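Local coordinates for zona pellucida sperm-binding protein 1,Zona pellucida sperm-binding protein 1 (Gallus gallus, PDB 6GF6) that helps build the egg coat and cross-links its filaments through homodimerisation of its ZP-N1 domain, at residues V45-C48 against H53-N56; T41-A46 against G71-V76; Q9-C14 against Q20-P25. The protein carries 2 engineered substitutions. All blocks are in the same frame, centred on the assembly; numbering follows the deposited sequence.

Contact 1: residues V45-C48 against H53-N56; sequences VANC and HWLN. With NAG (2-acetamido-2-deoxy-beta-D-glucopyranose), chain E.
N47 and L55 are joined by a side-chain-to-backbone hydrogen bond: L55 N donates to N47 OD1 at 3.2 Å, almost straight at 174°. The oxygen lies beside W54 as well, 3.6 Å from W54 CA. The other arm of the same amide carries the glycan, N47 ND2 being covalently bonded to C1 of the N-acetylglucosamine. With chi1 at -78°, N47 CG stands anti to its own carbonyl carbon, which carries the amide across to strand 53-57 and brings the sugar's C1 within 3.1 Å of L55 O. V45 lays its CG1 branch against L55 CG at 3.6 Å, and the same methyl comes obliquely to H53 CD2 at 4.0 Å. A46 O sits at the edge of the H53 imidazole. Further out, F65 backs V45, H53 and L55, while W54 stacks on H73 and meets F43 edge-to-face, both of the second subunit. C48 forms a disulfide with C48 of that subunit, and E44 N of that subunit hydrogen-bonds the sugar. An amide used at both ends, by strand and by sugar, implies a glycan rooted in the fold with its first residue built into the dimer interface.

Contact 2: residues T41-A46 against G71-V76; sequences TRFEVA and GCHVLV
F43 and H73 stand on backbones that keep well apart, their CA atoms 9.6 Å from each other. F43 sits in a short, loosely paired strand near 42-44, whereas H73 is the third residue of a type II beta turn running from G71 to V74. The positive phi of H73, 73°, is that of the left-handed region, and the turn is closed by a weak bond from V74 N to G71 O. Both residues direct their side chains into the gap, and these meet at about a right angle. In this Ig-like ZP-N domain the ring pair links the short strand, which pairs antiparallel with strand 30-36 through F43 and V35, to the turn before strand 75-76, and the C51-C72 disulfide pins that turn. H73 NE2 lies over one face of the phenyl, toward its rim, 3.2 Å from F43 CZ. H73 CE1 follows at 3.4 Å from the same F43 CZ. The planes are inclined by 32° with ring centroids 4.1 Å apart, an oblique pairing. T41 CG2 sits over the opposite face, toward the rim, 3.6 Å above the F43 ring plane. H73 and H53 bind zinc in another structure of this protein; here the metal is absent.

Contact 3: residues Q9-C14 against Q20-P25; sequences QYHYDC and QLLAYP
D13 and Q20 face each other across an antiparallel strand pair and lie side by side, pointing the same way. From the backbone outward, D13 CB rests on Q20 CG at 4.0 Å. D13 CG then leads to the carboxylate, whose OD2 receives Q20 NE2 at 2.9 Å on its anti lone pair. D13 OD2 lies nearly in the plane of the Q20 amide, although carboxylate and amide are turned 42° apart. D13 OD2 also meets L22 CD1 at 3.7 Å, while D13 OD1 lies in plane at the edge of the H11 ring. Q20 CG sits between backbone N and carbonyl carbon (chi1 63°), after which the chain runs extended. With an alanine at Q20 the amide is gone, and the D13 carboxylate would probably lose the donor that fixes its rotation and be freer to turn. Next along this face, H11 NE2 packs on L22 CD1 at 3.7 Å, and H11 CE1 approaches Y24 OH at 3.6 Å. H11 and D13 bind one zinc in another structure of this protein, and F39 of the second subunit packs on D13 and Q20. On the other face, Y12 CB touches L21 CD1 at 3.9 Å, and L21 continues inward to V85, L87 and M104. H11-L22 and D13-Q20 are hydrogen-bonded pairs, each with two backbone bonds, and Y12-L21 is a non-hydrogen-bonded pair between them. The result is a classic antiparallel beta hairpin, here forming one margin of the four-stranded sheet in an Ig-like ZP-N domain.

Contacts 1 and 2 share V45 and A46, and their centres are about 11 Å apart. One ties the loop after strand 42-44 to strand 53-57, the other ties strand 42-44 to the turn at 71-74. Contact 3 lies about 15 Å from contact 1 between centres, with nearest atoms about 7 Å apart, yet it and the 53-56 half of contact 1 lie in the same four-stranded sheet, strands 9-14 and 53-57 being its outermost members. From contact 2 its centre is about 17 Å away, on the opposite side of the chain's centre. Contacts 1 and 3 both touch the second subunit; the glycan belongs to contact 1, its nearest atoms about 12 Å from the side chains of F43 and Q20.

Contact 1: residues V45-C48 against H53-N56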
loop_
_atom_site.group_PDB
_atom_site.type_symbol
_atom_site.label_atom_id
_atom_site.label_comp_id
_atom_site.label_asym_id
_atom_site.label_seq_id
_atom_site.Cartn_x
_atom_site.Cartn_y
_atom_site.Cartn_z
ATOM N N VAL B 45 10.233 0.945 9.337
ATOM C CA VAL B 45 9.073 1.035 8.462
ATOM C C VAL B 45 7.857 0.442 9.159
ATOM O O VAL B 45 7.888 -0.713 9.600
ATOM C CB VAL B 45 9.351 0.321 7.133
ATOM C CG1 VAL B 45 8.091 0.235 6.307
ATOM C CG2 VAL B 45 10.468 1.034 6.378
ATOM N N ALA B 46 6.767 1.214 9.226
ATOM C CA ALA B 46 5.500 0.708 9.734
ATOM C C ALA B 46 4.390 1.059 8.752
ATOM O O ALA B 46 4.360 2.158 8.189
ATOM C CB ALA B 46 5.175 1.288 11.115
ATOM N N ASN B 47 3.453 0.124 8.591
ATOM C CA ASN B 47 2.321 0.312 7.684
ATOM C C ASN B 47 1.494 1.532 8.066
ATOM O O ASN B 47 1.195 2.391 7.223
ATOM C CB ASN B 47 1.446 -0.937 7.721
ATOM C CG ASN B 47 2.012 -2.083 6.918
ATOM O OD1 ASN B 47 2.922 -1.924 6.091
ATOM N ND2 ASN B 47 1.500 -3.276 7.218
ATOM N N CYS B 48 1.074 1.599 9.328
ATOM C CA CYS B 48 0.216 2.678 9.805
ATOM C C CYS B 48 1.112 3.884 10.047
ATOM O O CYS B 48 1.771 3.998 11.084
ATOM C CB CYS B 48 -0.538 2.249 11.058
ATOM S SG CYS B 48 -1.655 3.499 11.703
ATOM N N HIS B 53 4.721 4.661 3.286
ATOM C CA HIS B 53 5.595 3.537 2.980
ATOM C C HIS B 53 5.073 2.292 3.682
ATOM O O HIS B 53 4.453 2.375 4.745
ATOM C CB HIS B 53 7.067 3.807 3.350
ATOM C CG HIS B 53 7.286 4.223 4.773
ATOM N ND1 HIS B 53 8.351 5.012 5.154
ATOM C CD2 HIS B 53 6.599 3.948 5.906
ATOM C CE1 HIS B 53 8.302 5.213 6.458
ATOM N NE2 HIS B 53 7.249 4.579 6.939
ATOM N N TRP B 54 5.311 1.137 3.063
ATOM C CA TRP B 54 4.690 -0.096 3.520
ATOM C C TRP B 54 5.626 -1.276 3.295
ATOM O O TRP B 54 6.578 -1.209 2.513
ATOM C CB TRP B 54 3.353 -0.348 2.807
ATOM C CG TRP B 54 2.384 0.791 2.900
ATOM C CD1 TRP B 54 1.419 0.973 3.848
ATOM C CD2 TRP B 54 2.287 1.910 2.010
ATOM N NE1 TRP B 54 0.728 2.135 3.603
ATOM C CE2 TRP B 54 1.242 2.731 2.480
ATOM C CE3 TRP B 54 2.982 2.299 0.860
ATOM C CZ2 TRP B 54 0.874 3.914 1.842
ATOM C CZ3 TRP B 54 2.617 3.474 0.227
ATOM C CH2 TRP B 54 1.572 4.268 0.719
ATOM N N LEU B 55 5.328 -2.361 4.003
ATOM C CA LEU B 55 6.006 -3.644 3.878
ATOM C C LEU B 55 5.024 -4.784 3.698
ATOM O O LEU B 55 4.087 -4.877 4.441
ATOM C CB LEU B 55 6.850 -3.942 5.103
ATOM C CG LEU B 55 8.133 -3.182 5.337
ATOM C CD1 LEU B 55 8.849 -3.770 6.526
ATOM C CD2 LEU B 55 9.018 -3.262 4.122
ATOM N N ASN B 56 5.253 -5.655 2.727
ATOM C CA ASN B 56 4.403 -6.810 2.477
ATOM C C ASN B 56 5.260 -8.007 2.103
ATOM O O ASN B 56 6.421 -7.872 1.710
ATOM C CB ASN B 56 3.379 -6.553 1.364
ATOM C CG ASN B 56 2.154 -5.828 1.863
ATOM O OD1 ASN B 56 1.284 -6.418 2.501
ATOM N ND2 ASN B 56 2.078 -4.538 1.582
HETATM C C1 NAG E . 1.880 -4.528 6.648
HETATM C C2 NAG E . 2.605 -5.369 7.703
HETATM C C3 NAG E . 2.931 -6.753 7.148
HETATM C C4 NAG E . 1.685 -7.413 6.578
HETATM C C5 NAG E . 1.028 -6.491 5.556
HETATM C C6 NAG E . -0.281 -7.026 5.013
HETATM C C7 NAG E . 3.912 -3.972 9.280
HETATM C C8 NAG E . 2.666 -3.848 10.116
HETATM N N2 NAG E . 3.812 -4.709 8.162
HETATM O O3 NAG E . 3.478 -7.555 8.188
HETATM O O4 NAG E . 2.034 -8.646 5.958
HETATM O O5 NAG E . 0.734 -5.225 6.167
HETATM O O6 NAG E . -0.845 -6.166 4.029
HETATM O O7 NAG E . 4.965 -3.435 9.607
#

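Contact 2: residues T41-A46 against G71-V76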
loop_
_atom_site.group_PDB
_atom_site.type_symbol
_atom_site.label_atom_id
_atom_site.label_comp_id
_atom_site.label_asym_id
_atom_site.label_seq_id
_atom_site.Cartn_x
_atom_site.Cartn_y
_atom_site.Cartn_z
ATOM N N THR B 41 20.406 8.387 9.572
ATOM C CA THR B 41 19.450 7.790 10.498
ATOM C C THR B 41 18.707 6.650 9.812
ATOM O O THR B 41 18.428 6.705 8.611
ATOM C CB THR B 41 18.440 8.827 10.993
ATOM O OG1 THR B 41 19.124 9.936 11.579
ATOM C CG2 THR B 41 17.509 8.221 12.020
ATOM N N ARG B 42 18.415 5.599 10.572
ATOM C CA ARG B 42 17.721 4.429 10.048
ATOM C C ARG B 42 16.313 4.419 10.637
ATOM O O ARG B 42 16.134 4.162 11.832
ATOM C CB ARG B 42 18.490 3.153 10.383
ATOM C CG ARG B 42 19.828 3.046 9.652
ATOM C CD ARG B 42 20.876 2.242 10.417
ATOM N NE ARG B 42 20.469 0.855 10.658
ATOM C CZ ARG B 42 20.048 0.364 11.826
ATOM N NH1 ARG B 42 19.705 -0.916 11.912
ATOM N NH2 ARG B 42 19.967 1.132 12.910
ATOM N N PHE B 43 15.316 4.610 9.781
ATOM C CA PHE B 43 13.925 4.730 10.203
ATOM C C PHE B 43 13.212 3.409 9.977
ATOM O O PHE B 43 13.200 2.887 8.860
ATOM C CB PHE B 43 13.186 5.838 9.448
ATOM C CG PHE B 43 13.739 7.207 9.666
ATOM C CD1 PHE B 43 14.797 7.670 8.905
ATOM C CD2 PHE B 43 13.193 8.043 10.631
ATOM C CE1 PHE B 43 15.311 8.942 9.108
ATOM C CE2 PHE B 43 13.701 9.320 10.838
ATOM C CZ PHE B 43 14.762 9.769 10.074
ATOM N N GLU B 44 12.675 2.854 11.054
ATOM C CA GLU B 44 11.847 1.663 10.973
ATOM C C GLU B 44 10.617 1.936 10.118
ATOM O O GLU B 44 10.060 3.037 10.126
ATOM C CB GLU B 44 11.430 1.220 12.376
ATOM C CG GLU B 44 12.586 0.606 13.137
ATOM C CD GLU B 44 13.158 -0.617 12.457
ATOM O OE1 GLU B 44 14.341 -0.546 12.071
ATOM O OE2 GLU B 44 12.422 -1.609 12.247
ATOM N N VAL B 45 10.233 0.945 9.337
ATOM C CA VAL B 45 9.073 1.035 8.462
ATOM C C VAL B 45 7.857 0.442 9.159
ATOM O O VAL B 45 7.888 -0.713 9.600
ATOM C CB VAL B 45 9.351 0.321 7.133
ATOM C CG1 VAL B 45 8.091 0.235 6.307
ATOM C CG2 VAL B 45 10.468 1.034 6.378
ATOM N N ALA B 46 6.767 1.214 9.226
ATOM C CA ALA B 46 5.500 0.708 9.734
ATOM C C ALA B 46 4.390 1.059 8.752
ATOM O O ALA B 46 4.360 2.158 8.189
ATOM C CB ALA B 46 5.175 1.288 11.115
ATOM N N GLY B 71 6.369 10.773 -0.034
ATOM C CA GLY B 71 6.496 10.304 1.327
ATOM C C GLY B 71 7.745 10.817 2.017
ATOM O O GLY B 71 8.520 11.606 1.480
ATOM N N CYS B 72 7.924 10.355 3.247
ATOM C CA CYS B 72 9.004 10.848 4.086
ATOM C C CYS B 72 10.358 10.451 3.536
ATOM O O CYS B 72 10.594 9.287 3.194
ATOM C CB CYS B 72 8.893 10.289 5.493
ATOM S SG CYS B 72 7.470 10.797 6.382
ATOM N N HIS B 73 11.268 11.414 3.514
ATOM C CA HIS B 73 12.670 11.204 3.199
ATOM C C HIS B 73 12.902 10.946 1.723
ATOM O O HIS B 73 14.036 10.644 1.331
ATOM C CB HIS B 73 13.244 10.058 4.033
ATOM C CG HIS B 73 13.173 10.337 5.499
ATOM N ND1 HIS B 73 13.748 11.455 6.065
ATOM C CD2 HIS B 73 12.527 9.695 6.499
ATOM C CE1 HIS B 73 13.491 11.470 7.359
ATOM N NE2 HIS B 73 12.754 10.413 7.650
ATOM N N VAL B 74 11.870 11.035 0.891
ATOM C CA VAL B 74 12.064 11.045 -0.553
ATOM C C VAL B 74 12.553 12.437 -0.924
ATOM O O VAL B 74 11.901 13.438 -0.607
ATOM C CB VAL B 74 10.769 10.695 -1.300
ATOM C CG1 VAL B 74 11.009 10.702 -2.789
ATOM C CG2 VAL B 74 10.256 9.348 -0.863
ATOM N N LEU B 75 13.717 12.503 -1.559
ATOM C CA LEU B 75 14.345 13.761 -1.924
ATOM C C LEU B 75 14.245 13.965 -3.428
ATOM O O LEU B 75 14.081 13.013 -4.192
ATOM C CB LEU B 75 15.818 13.795 -1.491
ATOM C CG LEU B 75 16.124 13.550 -0.006
ATOM C CD1 LEU B 75 17.619 13.348 0.206
ATOM C CD2 LEU B 75 15.618 14.693 0.870
ATOM N N VAL B 76 14.309 15.226 -3.837
ATOM C CA VAL B 76 14.397 15.593 -5.242
ATOM C C VAL B 76 15.843 15.977 -5.532
ATOM O O VAL B 76 16.367 16.938 -4.955
ATOM C CB VAL B 76 13.432 16.737 -5.583
ATOM C CG1 VAL B 76 13.557 17.118 -7.062
ATOM C CG2 VAL B 76 11.999 16.344 -5.207
#

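Contact 3: residues Q9-C14 against Q20-P25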
loop_
_atom_site.group_PDB
_atom_site.type_symbol
_atom_site.label_atom_id
_atom_site.label_comp_id
_atom_site.label_asym_id
_atom_site.label_seq_id
_atom_site.Cartn_x
_atom_site.Cartn_y
_atom_site.Cartn_z
ATOM N N GLN B 9 19.335 -11.304 -3.688
ATOM C CA GLN B 9 18.718 -10.872 -4.936
ATOM C C GLN B 9 17.635 -9.838 -4.648
ATOM O O GLN B 9 16.723 -10.090 -3.853
ATOM C CB GLN B 9 18.118 -12.065 -5.682
ATOM C CG GLN B 9 19.144 -13.074 -6.185
ATOM C CD GLN B 9 20.132 -12.474 -7.167
ATOM O OE1 GLN B 9 19.769 -12.116 -8.288
ATOM N NE2 GLN B 9 21.391 -12.364 -6.751
ATOM N N TYR B 10 17.730 -8.685 -5.310
ATOM C CA TYR B 10 16.735 -7.635 -5.158
ATOM C C TYR B 10 16.760 -6.723 -6.377
ATOM O O TYR B 10 17.729 -6.690 -7.139
ATOM C CB TYR B 10 16.953 -6.815 -3.879
ATOM C CG TYR B 10 18.283 -6.100 -3.815
ATOM C CD1 TYR B 10 18.472 -4.885 -4.452
ATOM C CD2 TYR B 10 19.343 -6.632 -3.090
ATOM C CE1 TYR B 10 19.688 -4.230 -4.398
ATOM C CE2 TYR B 10 20.561 -5.977 -3.023
ATOM C CZ TYR B 10 20.725 -4.773 -3.678
ATOM O OH TYR B 10 21.932 -4.111 -3.615
ATOM N N HIS B 11 15.664 -5.989 -6.547
ATOM C CA HIS B 11 15.534 -4.981 -7.588
ATOM C C HIS B 11 14.384 -4.068 -7.191
ATOM O O HIS B 11 13.586 -4.399 -6.312
ATOM C CB HIS B 11 15.267 -5.622 -8.950
ATOM C CG HIS B 11 13.881 -6.168 -9.078
ATOM N ND1 HIS B 11 13.531 -7.425 -8.629
ATOM C CD2 HIS B 11 12.752 -5.625 -9.592
ATOM C CE1 HIS B 11 12.249 -7.634 -8.866
ATOM N NE2 HIS B 11 11.752 -6.558 -9.451
ATOM N N TYR B 12 14.283 -2.927 -7.869
ATOM C CA TYR B 12 13.196 -1.990 -7.614
ATOM C C TYR B 12 12.583 -1.498 -8.921
ATOM O O TYR B 12 13.208 -1.524 -9.986
ATOM C CB TYR B 12 13.656 -0.798 -6.756
ATOM C CG TYR B 12 14.577 0.192 -7.428
ATOM C CD1 TYR B 12 15.954 0.022 -7.399
ATOM C CD2 TYR B 12 14.069 1.316 -8.066
ATOM C CE1 TYR B 12 16.800 0.932 -8.007
ATOM C CE2 TYR B 12 14.909 2.236 -8.675
ATOM C CZ TYR B 12 16.275 2.036 -8.639
ATOM O OH TYR B 12 17.123 2.943 -9.231
ATOM N N ASP B 13 11.324 -1.077 -8.819
ATOM C CA ASP B 13 10.545 -0.599 -9.950
ATOM C C ASP B 13 10.100 0.835 -9.696
ATOM O O ASP B 13 9.705 1.185 -8.577
ATOM C CB ASP B 13 9.305 -1.481 -10.177
ATOM C CG ASP B 13 9.659 -2.927 -10.475
ATOM O OD1 ASP B 13 10.609 -3.156 -11.247
ATOM O OD2 ASP B 13 9.010 -3.836 -9.910
ATOM N N CYS B 14 10.185 1.665 -10.731
ATOM C CA CYS B 14 9.652 3.020 -10.692
ATOM C C CYS B 14 8.268 3.008 -11.326
ATOM O O CYS B 14 8.138 2.703 -12.511
ATOM C CB CYS B 14 10.560 3.997 -11.435
ATOM S SG CYS B 14 12.195 4.192 -10.708
ATOM N N GLN B 20 8.681 0.553 -5.655
ATOM C CA GLN B 20 8.706 -0.641 -4.824
ATOM C C GLN B 20 10.056 -1.329 -4.952
ATOM O O GLN B 20 10.641 -1.369 -6.036
ATOM C CB GLN B 20 7.580 -1.618 -5.193
ATOM C CG GLN B 20 7.670 -2.180 -6.600
ATOM C CD GLN B 20 6.727 -3.344 -6.822
ATOM O OE1 GLN B 20 5.896 -3.657 -5.968
ATOM N NE2 GLN B 20 6.854 -3.997 -7.970
ATOM N N LEU B 21 10.542 -1.866 -3.834
ATOM C CA LEU B 21 11.798 -2.600 -3.750
ATOM C C LEU B 21 11.497 -4.046 -3.382
ATOM O O LEU B 21 10.864 -4.305 -2.353
ATOM C CB LEU B 21 12.721 -1.946 -2.721
ATOM C CG LEU B 21 14.072 -2.575 -2.401
ATOM C CD1 LEU B 21 14.910 -2.745 -3.635
ATOM C CD2 LEU B 21 14.792 -1.690 -1.415
ATOM N N LEU B 22 11.935 -4.984 -4.220
ATOM C CA LEU B 22 11.660 -6.402 -4.019
ATOM C C LEU B 22 12.953 -7.138 -3.691
ATOM O O LEU B 22 13.961 -6.969 -4.383
ATOM C CB LEU B 22 10.991 -7.012 -5.248
ATOM C CG LEU B 22 9.670 -6.360 -5.661
ATOM C CD1 LEU B 22 9.906 -5.154 -6.561
ATOM C CD2 LEU B 22 8.779 -7.376 -6.349
ATOM N N ALA B 23 12.921 -7.940 -2.628
ATOM C CA ALA B 23 14.075 -8.701 -2.168
ATOM C C ALA B 23 13.687 -10.160 -1.997
ATOM O O ALA B 23 12.567 -10.468 -1.576
ATOM C CB ALA B 23 14.615 -8.149 -0.837
ATOM N N TYR B 24 14.623 -11.056 -2.313
ATOM C CA TYR B 24 14.366 -12.496 -2.331
ATOM C C TYR B 24 15.395 -13.208 -1.459
ATOM O O TYR B 24 16.384 -13.760 -1.959
ATOM C CB TYR B 24 14.373 -13.023 -3.766
ATOM C CG TYR B 24 13.381 -12.311 -4.664
ATOM C CD1 TYR B 24 13.729 -11.136 -5.327
ATOM C CD2 TYR B 24 12.093 -12.796 -4.829
ATOM C CE1 TYR B 24 12.824 -10.478 -6.144
ATOM C CE2 TYR B 24 11.179 -12.145 -5.641
ATOM C CZ TYR B 24 11.550 -10.988 -6.295
ATOM O OH TYR B 24 10.643 -10.340 -7.102
ATOM N N PRO B 25 15.184 -13.225 -0.146
ATOM C CA PRO B 25 16.125 -13.917 0.744
ATOM C C PRO B 25 16.020 -15.433 0.618
ATOM O O PRO B 25 14.975 -15.995 0.283
ATOM C CB PRO B 25 15.710 -13.436 2.138
ATOM C CG PRO B 25 14.277 -13.096 2.002
ATOM C CD PRO B 25 14.088 -12.587 0.599
#